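Local coordinates for VIN1 (Oscarella pearsei, PDB 6BFI), which binds actin filaments as a vinculin homolog of a sponge and may play a role in cell-cell adhesion, at residues H6-E11 / E181-A186. Sequence-based numbering, arbitrary orientation.
Sequences HTKTLE and ELTNLA
The carbonyl oxygen of H6 is gripped twice: H6 O accepts from T183 N at 3.2 Å, and a water donates to it. That water in turn accepts from N184 N, tying the next peptide of 181-186 to the same acceptor. The T183 N-H points at the oxygen (166° at the hydrogen) but comes from above the carbonyl plane, 63° out of it. The second backbone bond, K8 N to E181 O at 2.9 Å, runs nearly along the C=O axis. Together the two bonds flank T7 and L182 in a single beta bridge, although neither segment belongs to a regular strand. L182 CD2 also reaches H6 O, at 3.5 Å.

T183 supplies the closest side-chain packing. Its OG1 lies between the backbone N and the carbonyl carbon (chi1 53°), beside the H6 backbone, and hydrogen-bonds to F5 O. The methyl CG2 sits 3.5 Å from K8 N, with E11 OE1 also nearby. K8 lays its aliphatic chain past E181 O, CG at 3.4 Å, and extends to a hydrogen bond between NZ and P180 O.

K8 N belongs to the first turn of helix 8-32, so E181 O uses an N-H that has no acceptor within its own helix. The bridge thus joins the start of that N-terminal helix to the turn leading into helix 185-215, largely through backbone polar groups.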
loop_
_atom_site.group_PDB
_atom_site.type_symbol
_atom_site.label_atom_id
_atom_site.label_comp_id
_atom_site.label_asym_id
_atom_site.label_seq_id
_atom_site.Cartn_x
_atom_site.Cartn_y
_atom_site.Cartn_z
ATOM N N HIS A 6 6.725 -19.294 -7.143
ATOM C CA HIS A 6 6.384 -17.986 -7.691
ATOM C C HIS A 6 5.497 -18.077 -8.925
ATOM O O HIS A 6 5.155 -17.038 -9.500
ATOM C CB HIS A 6 7.662 -17.212 -8.034
ATOM C CG HIS A 6 8.572 -17.938 -8.977
ATOM N ND1 HIS A 6 8.676 -17.609 -10.312
ATOM C CD2 HIS A 6 9.415 -18.978 -8.778
ATOM C CE1 HIS A 6 9.547 -18.412 -10.894
ATOM N NE2 HIS A 6 10.009 -19.253 -9.986
ATOM N N THR A 7 5.106 -19.284 -9.326
ATOM C CA THR A 7 4.364 -19.523 -10.553
ATOM C C THR A 7 3.194 -20.453 -10.256
ATOM O O THR A 7 3.332 -21.402 -9.478
ATOM C CB THR A 7 5.296 -20.118 -11.626
ATOM O OG1 THR A 7 5.948 -19.058 -12.340
ATOM C CG2 THR A 7 4.542 -20.993 -12.603
ATOM N N LYS A 8 2.037 -20.161 -10.863
ATOM C CA LYS A 8 0.848 -20.980 -10.642
ATOM C C LYS A 8 1.070 -22.431 -11.052
ATOM O O LYS A 8 0.480 -23.338 -10.455
ATOM C CB LYS A 8 -0.343 -20.394 -11.399
ATOM C CG LYS A 8 -0.817 -19.056 -10.863
ATOM C CD LYS A 8 -1.913 -18.466 -11.738
ATOM C CE LYS A 8 -2.428 -17.157 -11.167
ATOM N NZ LYS A 8 -3.516 -16.584 -12.007
ATOM N N THR A 9 1.901 -22.671 -12.067
ATOM C CA THR A 9 2.251 -24.042 -12.426
ATOM C C THR A 9 3.101 -24.692 -11.341
ATOM O O THR A 9 2.885 -25.861 -10.989
ATOM C CB THR A 9 2.985 -24.063 -13.767
ATOM O OG1 THR A 9 2.126 -23.546 -14.790
ATOM C CG2 THR A 9 3.406 -25.481 -14.128
ATOM N N LEU A 10 4.071 -23.948 -10.800
ATOM C CA LEU A 10 4.908 -24.468 -9.724
ATOM C C LEU A 10 4.067 -24.886 -8.525
ATOM O O LEU A 10 4.150 -26.028 -8.065
ATOM C CB LEU A 10 5.940 -23.419 -9.312
ATOM C CG LEU A 10 7.269 -23.424 -10.065
ATOM C CD1 LEU A 10 8.096 -22.211 -9.680
ATOM C CD2 LEU A 10 8.032 -24.700 -9.767
ATOM N N GLU A 11 3.253 -23.966 -8.005
ATOM C CA GLU A 11 2.392 -24.292 -6.873
ATOM C C GLU A 11 1.420 -25.411 -7.222
ATOM O O GLU A 11 1.207 -26.335 -6.423
ATOM C CB GLU A 11 1.639 -23.040 -6.423
ATOM C CG GLU A 11 0.437 -23.314 -5.536
ATOM C CD GLU A 11 -0.334 -22.052 -5.195
ATOM O OE1 GLU A 11 0.292 -20.972 -5.113
ATOM O OE2 GLU A 11 -1.566 -22.140 -5.013
ATOM N N GLU A 181 0.467 -15.380 -14.692
ATOM C CA GLU A 181 0.965 -16.662 -14.212
ATOM C C GLU A 181 1.627 -16.578 -12.844
ATOM O O GLU A 181 1.908 -17.622 -12.248
ATOM C CB GLU A 181 1.959 -17.256 -15.219
ATOM C CG GLU A 181 1.324 -17.694 -16.529
ATOM C CD GLU A 181 2.334 -18.266 -17.509
ATOM O OE1 GLU A 181 3.534 -17.938 -17.393
ATOM O OE2 GLU A 181 1.927 -19.046 -18.396
ATOM N N LEU A 182 1.875 -15.377 -12.332
ATOM C CA LEU A 182 2.583 -15.231 -11.069
ATOM C C LEU A 182 1.640 -15.427 -9.887
ATOM O O LEU A 182 0.463 -15.059 -9.938
ATOM C CB LEU A 182 3.251 -13.857 -10.991
ATOM C CG LEU A 182 4.319 -13.566 -12.052
ATOM C CD1 LEU A 182 4.932 -12.187 -11.840
ATOM C CD2 LEU A 182 5.396 -14.642 -12.050
ATOM N N THR A 183 2.166 -16.029 -8.821
ATOM C CA THR A 183 1.400 -16.243 -7.599
ATOM C C THR A 183 1.442 -15.049 -6.660
ATOM O O THR A 183 0.611 -14.965 -5.750
ATOM C CB THR A 183 1.915 -17.481 -6.856
ATOM O OG1 THR A 183 3.332 -17.365 -6.664
ATOM C CG2 THR A 183 1.612 -18.744 -7.643
ATOM N N ASN A 184 2.389 -14.139 -6.857
ATOM C CA ASN A 184 2.507 -12.936 -6.045
ATOM C C ASN A 184 1.753 -11.800 -6.726
ATOM O O ASN A 184 2.130 -11.369 -7.821
ATOM C CB ASN A 184 3.977 -12.568 -5.856
ATOM C CG ASN A 184 4.191 -11.541 -4.768
ATOM O OD1 ASN A 184 3.381 -10.630 -4.582
ATOM N ND2 ASN A 184 5.285 -11.679 -4.040
ATOM N N LEU A 185 0.689 -11.319 -6.080
ATOM C CA LEU A 185 -0.109 -10.249 -6.666
ATOM C C LEU A 185 0.683 -8.954 -6.794
ATOM O O LEU A 185 0.447 -8.177 -7.726
ATOM C CB LEU A 185 -1.369 -10.015 -5.830
ATOM C CG LEU A 185 -2.435 -11.111 -5.869
ATOM C CD1 LEU A 185 -3.528 -10.827 -4.848
ATOM C CD2 LEU A 185 -3.025 -11.236 -7.267
ATOM N N ALA A 186 1.619 -8.706 -5.875
ATOM C CA ALA A 186 2.400 -7.474 -5.929
ATOM C C ALA A 186 3.265 -7.423 -7.182
ATOM O O ALA A 186 3.342 -6.384 -7.850
ATOM C CB ALA A 186 3.259 -7.344 -4.671
HETATM O O HOH W 1 4.956 -14.657 -8.200
#